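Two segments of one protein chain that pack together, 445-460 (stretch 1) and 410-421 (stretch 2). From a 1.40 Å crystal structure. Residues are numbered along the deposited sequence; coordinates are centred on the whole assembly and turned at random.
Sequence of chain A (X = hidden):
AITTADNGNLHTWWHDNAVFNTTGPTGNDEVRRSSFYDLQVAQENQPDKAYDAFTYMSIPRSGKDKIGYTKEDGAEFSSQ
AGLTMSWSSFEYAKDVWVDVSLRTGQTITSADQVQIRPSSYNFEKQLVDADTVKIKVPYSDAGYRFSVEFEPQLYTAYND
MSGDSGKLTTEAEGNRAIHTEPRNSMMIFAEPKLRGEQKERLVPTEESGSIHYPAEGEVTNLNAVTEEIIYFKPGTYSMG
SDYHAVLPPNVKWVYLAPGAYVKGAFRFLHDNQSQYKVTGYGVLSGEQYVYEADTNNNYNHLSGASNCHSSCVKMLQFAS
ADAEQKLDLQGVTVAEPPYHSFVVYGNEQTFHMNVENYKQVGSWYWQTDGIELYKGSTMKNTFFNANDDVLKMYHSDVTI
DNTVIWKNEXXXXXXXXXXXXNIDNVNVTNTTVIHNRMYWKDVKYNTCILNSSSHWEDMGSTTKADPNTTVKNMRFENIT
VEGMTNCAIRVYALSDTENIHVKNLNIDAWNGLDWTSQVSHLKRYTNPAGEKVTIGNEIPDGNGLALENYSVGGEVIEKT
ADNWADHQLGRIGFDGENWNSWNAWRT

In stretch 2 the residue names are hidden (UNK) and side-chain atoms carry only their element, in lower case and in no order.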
# COMPACT_ATOMS: atom_id res chain seq x y z
N TYR A 445 15.40 13.55 -0.64
CA TYR A 445 16.11 12.37 -1.12
C TYR A 445 15.22 11.14 -1.24
O TYR A 445 15.58 10.21 -1.97
CB TYR A 445 17.28 12.00 -0.19
CG TYR A 445 18.33 13.08 -0.00
CD1 TYR A 445 19.40 13.19 -0.88
CD2 TYR A 445 18.26 13.95 1.07
CE1 TYR A 445 20.37 14.17 -0.70
CE2 TYR A 445 19.22 14.94 1.26
CZ TYR A 445 20.27 15.04 0.37
OH TYR A 445 21.23 16.01 0.57
N ASN A 446 14.10 11.10 -0.53
CA ASN A 446 13.25 9.91 -0.44
C ASN A 446 11.85 10.24 -0.96
O ASN A 446 10.89 10.30 -0.19
CB ASN A 446 13.21 9.35 1.00
CG ASN A 446 12.60 10.32 2.01
OD1 ASN A 446 12.86 11.52 1.96
ND2 ASN A 446 11.80 9.79 2.93
N THR A 447 11.73 10.43 -2.27
CA THR A 447 10.44 10.71 -2.89
C THR A 447 10.51 10.24 -4.34
O THR A 447 11.48 9.58 -4.73
CB THR A 447 10.05 12.19 -2.68
OG1 THR A 447 8.71 12.42 -3.13
CG2 THR A 447 11.01 13.10 -3.42
N CYS A 448 9.47 10.58 -5.11
CA CYS A 448 9.27 10.21 -6.51
C CYS A 448 8.67 8.82 -6.65
O CYS A 448 8.53 8.08 -5.67
CB CYS A 448 10.56 10.29 -7.36
SG CYS A 448 11.49 11.82 -7.20
N ILE A 449 8.31 8.45 -7.88
CA ILE A 449 7.75 7.13 -8.12
C ILE A 449 8.77 6.04 -7.81
O ILE A 449 8.46 5.04 -7.15
CB ILE A 449 7.20 7.03 -9.56
CG1 ILE A 449 6.15 8.13 -9.81
CG2 ILE A 449 6.63 5.64 -9.81
CD1 ILE A 449 4.90 8.03 -8.93
N LEU A 450 10.01 6.20 -8.29
CA LEU A 450 11.10 5.25 -8.05
C LEU A 450 12.25 5.94 -7.32
O LEU A 450 12.59 7.09 -7.63
CB LEU A 450 11.59 4.64 -9.36
CG LEU A 450 10.54 3.88 -10.17
CD1 LEU A 450 10.14 4.65 -11.42
CD2 LEU A 450 11.05 2.48 -10.51
N ASN A 451 12.87 5.25 -6.36
CA ASN A 451 13.80 5.92 -5.47
C ASN A 451 14.82 4.94 -4.91
O ASN A 451 14.48 3.83 -4.51
CB ASN A 451 13.00 6.56 -4.33
CG ASN A 451 13.83 7.39 -3.36
OD1 ASN A 451 13.59 7.31 -2.16
ND2 ASN A 451 14.75 8.20 -3.86
N SER A 452 16.08 5.38 -4.89
CA SER A 452 17.10 4.88 -3.97
C SER A 452 17.44 6.06 -3.07
O SER A 452 18.22 6.95 -3.45
CB SER A 452 18.34 4.39 -4.71
OG SER A 452 19.40 4.17 -3.77
N SER A 453 16.85 6.09 -1.88
CA SER A 453 17.13 7.17 -0.95
C SER A 453 18.58 7.10 -0.48
O SER A 453 19.22 6.04 -0.48
CB SER A 453 16.21 7.07 0.27
OG SER A 453 16.45 8.15 1.17
N SER A 454 19.11 8.26 -0.08
CA SER A 454 20.40 8.33 0.59
C SER A 454 20.33 7.61 1.94
O SER A 454 19.28 7.12 2.36
CB SER A 454 20.81 9.79 0.73
OG SER A 454 19.80 10.51 1.42
N HIS A 455 21.46 7.55 2.64
CA HIS A 455 21.59 6.66 3.80
C HIS A 455 20.78 7.16 4.99
O HIS A 455 20.83 8.34 5.35
CB HIS A 455 23.05 6.54 4.20
CG HIS A 455 23.37 5.27 4.93
ND1 HIS A 455 22.96 5.03 6.23
CD2 HIS A 455 24.04 4.16 4.54
CE1 HIS A 455 23.37 3.83 6.60
NE2 HIS A 455 24.03 3.28 5.59
N TRP A 456 20.06 6.23 5.63
CA TRP A 456 19.24 6.59 6.79
C TRP A 456 20.06 7.17 7.93
O TRP A 456 19.55 7.96 8.73
CB TRP A 456 18.44 5.37 7.28
CG TRP A 456 19.27 4.29 7.90
CD1 TRP A 456 19.82 3.21 7.27
CD2 TRP A 456 19.65 4.18 9.29
NE1 TRP A 456 20.52 2.43 8.18
CE2 TRP A 456 20.43 3.01 9.42
CE3 TRP A 456 19.40 4.95 10.42
CZ2 TRP A 456 20.96 2.59 10.64
CZ3 TRP A 456 19.93 4.55 11.63
CH2 TRP A 456 20.70 3.38 11.73
N GLU A 457 21.34 6.79 8.04
CA GLU A 457 22.16 7.30 9.14
C GLU A 457 22.47 8.78 8.96
O GLU A 457 22.71 9.49 9.95
CB GLU A 457 23.45 6.50 9.25
CG GLU A 457 23.28 5.11 9.83
CD GLU A 457 24.53 4.25 9.68
OE1 GLU A 457 25.53 4.73 9.10
OE2 GLU A 457 24.52 3.09 10.13
N ASP A 458 22.50 9.26 7.72
CA ASP A 458 22.80 10.67 7.44
C ASP A 458 22.41 10.90 5.98
O ASP A 458 23.20 10.67 5.07
CB ASP A 458 24.27 11.00 7.68
CG ASP A 458 24.58 12.48 7.48
OD1 ASP A 458 23.70 13.24 7.01
OD2 ASP A 458 25.71 12.89 7.81
N MET A 459 21.18 11.38 5.79
CA MET A 459 20.67 11.54 4.43
C MET A 459 21.42 12.59 3.64
O MET A 459 21.36 12.58 2.41
CB MET A 459 19.17 11.87 4.48
CG MET A 459 18.33 10.74 5.06
SD MET A 459 16.58 11.14 5.17
CE MET A 459 16.11 11.10 3.44
N GLY A 460 22.13 13.51 4.31
CA GLY A 460 22.88 14.53 3.61
C GLY A 460 24.31 14.17 3.27
O GLY A 460 24.98 14.93 2.57
N UNK A 410 4.26 10.94 2.08
CA UNK A 410 5.63 10.81 2.54
C UNK A 410 6.30 9.59 1.95
O UNK A 410 5.69 8.51 1.89
c UNK A 410 5.60 10.70 4.06
c UNK A 410 6.96 10.56 4.65
n UNK A 410 7.24 9.40 5.22
o UNK A 410 7.76 11.49 4.58
N UNK A 411 7.56 9.74 1.53
CA UNK A 411 8.31 8.67 0.93
C UNK A 411 7.97 8.48 -0.54
O UNK A 411 7.02 9.09 -1.06
N UNK A 412 8.74 7.66 -1.23
CA UNK A 412 8.47 7.35 -2.64
C UNK A 412 7.45 6.22 -2.74
O UNK A 412 6.92 5.74 -1.74
c UNK A 412 9.91 6.92 -0.72
c UNK A 412 10.32 6.08 -1.91
c UNK A 412 9.84 6.84 -3.10
N UNK A 413 7.19 5.80 -3.97
CA UNK A 413 6.41 4.58 -4.18
C UNK A 413 7.31 3.34 -4.05
O UNK A 413 7.12 2.52 -3.15
c UNK A 413 5.64 4.63 -5.51
c UNK A 413 4.85 3.34 -5.72
c UNK A 413 4.69 5.84 -5.53
N UNK A 414 8.31 3.23 -4.92
CA UNK A 414 9.26 2.11 -4.92
C UNK A 414 10.58 2.58 -4.31
O UNK A 414 11.10 3.64 -4.67
c UNK A 414 8.24 0.90 -6.87
c UNK A 414 9.48 1.63 -6.36
c UNK A 414 10.73 0.76 -6.46
c UNK A 414 8.07 0.95 -8.39
N UNK A 415 11.14 1.78 -3.39
CA UNK A 415 12.37 2.12 -2.67
C UNK A 415 13.35 0.95 -2.74
O UNK A 415 12.98 -0.18 -2.45
c UNK A 415 13.23 2.70 -0.31
c UNK A 415 13.85 4.01 -0.69
c UNK A 415 12.03 2.36 -1.20
o UNK A 415 14.93 4.06 -1.27
n UNK A 415 13.15 5.11 -0.40
N UNK A 416 14.62 1.24 -3.07
CA UNK A 416 15.68 0.25 -2.90
C UNK A 416 16.92 0.82 -2.23
O UNK A 416 17.94 0.11 -2.13
c UNK A 416 16.02 -0.50 -4.20
c UNK A 416 18.06 0.56 -5.37
c UNK A 416 17.13 1.53 -7.16
n UNK A 416 18.31 1.30 -6.51
c UNK A 416 16.10 0.92 -6.41
c UNK A 416 16.88 2.22 -8.35
c UNK A 416 14.54 1.69 -8.06
c UNK A 416 14.79 0.99 -6.88
c UNK A 416 15.58 2.30 -8.77
c UNK A 416 16.72 0.30 -5.27
N UNK A 417 16.87 2.06 -1.75
CA UNK A 417 18.00 2.69 -1.10
C UNK A 417 18.03 2.54 0.41
O UNK A 417 17.69 1.48 0.94
N UNK A 418 18.43 3.62 1.10
CA UNK A 418 18.60 3.73 2.55
C UNK A 418 19.90 3.12 3.07
O UNK A 418 20.46 3.61 4.06
c UNK A 418 17.42 3.19 3.36
c UNK A 418 16.07 7.57 4.44
c UNK A 418 14.50 5.58 3.38
c UNK A 418 15.86 5.32 3.64
c UNK A 418 14.92 3.46 2.80
c UNK A 418 13.91 6.82 3.65
n UNK A 418 13.95 4.44 2.87
c UNK A 418 14.71 7.80 4.17
c UNK A 418 16.66 6.34 4.17
c UNK A 418 16.11 3.95 3.24
N UNK A 419 20.36 2.02 2.48
CA UNK A 419 21.64 1.41 2.82
C UNK A 419 22.21 0.80 1.55
O UNK A 419 21.46 0.54 0.60
o UNK A 419 20.86 -0.86 3.31
c UNK A 419 21.50 0.29 3.88
c UNK A 419 20.73 0.72 5.10
N UNK A 420 23.52 0.54 1.51
CA UNK A 420 24.04 -0.31 0.43
C UNK A 420 23.39 -1.69 0.51
O UNK A 420 23.09 -2.19 1.60
c UNK A 420 25.82 0.82 1.56
c UNK A 420 25.54 -0.39 0.74
c UNK A 420 24.59 1.05 2.38
N UNK A 421 23.14 -2.29 -0.65
CA UNK A 421 22.45 -3.57 -0.72
C UNK A 421 23.05 -4.43 -1.82
O UNK A 421 23.64 -3.92 -2.78
c UNK A 421 20.23 -2.64 0.13
n UNK A 421 17.94 -2.94 2.52
c UNK A 421 18.73 -2.47 -0.16
c UNK A 421 20.94 -3.40 -0.97
c UNK A 421 17.76 -1.72 1.99
n UNK A 421 18.13 -1.48 0.74
n UNK A 421 17.23 -0.76 2.72
O HOH W 1 9.47 11.91 1.58
O HOH W 2 10.44 12.03 4.31
O HOH W 3 7.15 11.86 -0.98

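Position 410 carries two carbons, the second bearing one oxygen and one nitrogen. It makes no direct contact with stretch 1 but reaches it through solvent: water 2 donates to the terminal oxygen and accepts from Asn 446 ND2, 3.0 Å from the water oxygen. The short amide is Asn 410.

Position 411 has no side-chain atoms. Its phi of 80° favours a residue without CB, and its CA lies 3.3 Å from Asn 446 O. This is Gly 411.

At 412, three carbons close a ring onto the backbone N. The ring's CB packs 3.4 Å from Asn 451 CB, and CA sits 3.1 Å from Cys 448 O. A carbon ring closed on N is Pro 412.

Position 413 shows one carbon carrying two more. CB points toward stretch 1 and lies 3.3 Å from Ile 449 O, while its N donates to Cys 448 O at 3.1 Å. The symmetrical fork is Val 413.

Position 414 has four carbons, forked at the first, with one arm two carbons long; the tip of that arm meets the Leu 450 side chain. This is Ile 414, with CD1 4.0 Å from Leu 450 CD2 and N donating to Ile 449 O at 2.9 Å.

At 415, three carbons lead to an oxygen 2.9 Å from Ser 453 N and a nitrogen 2.9 Å from Asn 451 OD1. One carbon longer than Asn 410, this is Gln 415, whose amide uses both ends: NE2 donates to Asn 451 OD1, and OE1 accepts from Ser 453 N.

Position 416 holds one carbon, then fused five- and six-membered rings of eight carbons and one nitrogen. Ser 452 CB lies over a face of the smaller ring, and Leu 450 CD2 at the edge. The indole is Trp 416; its N donates to Asn 451 O at 3.0 Å.

Position 417 is bare again. An ideal CB would fall 2.3 Å from Ser 453 N, a clash, so Gly 417 lets the two stretches close to 3.7 Å between its CA and Ser 452 CA.

Position 418 repeats the fused-ring pattern, with Ser 453 CB over the six-membered ring and Met 459 reaching its rim. This is Trp 418; CH2 lies 3.7 Å from Met 459 CE.

At 419, one carbon carries an oxygen and a carbon, the latter touching the Trp 456 ring edge: Thr 419, CG2 to Trp 456 CD1 3.4 Å.

Position 420 closes three carbons onto N and approaches the His 455 ring: Pro 420, CD to His 455 CD2 3.8 Å.

At 421, three carbons, a nitrogen, then a carbon with two nitrogens make Arg 421, which stays off stretch 1 and braces its own loop, NH2 to Gly 417 O 2.9 Å.

The contact works as a short parallel pairing, Leu 450 with Ile 414 and Asn 451 with Gln 415, apolar side chains on one face and amides on the other. Beyond it, Trp 418 N donates to Ser 453 O (3.0 Å) and Trp 456 N to Trp 418 O (3.1 Å), while the indole of Trp 418 lays a face over Ser 453 CB and abuts the start of the turn from His 455.

Stretch 2, residues 410-421: NGPVIQWGWTPR
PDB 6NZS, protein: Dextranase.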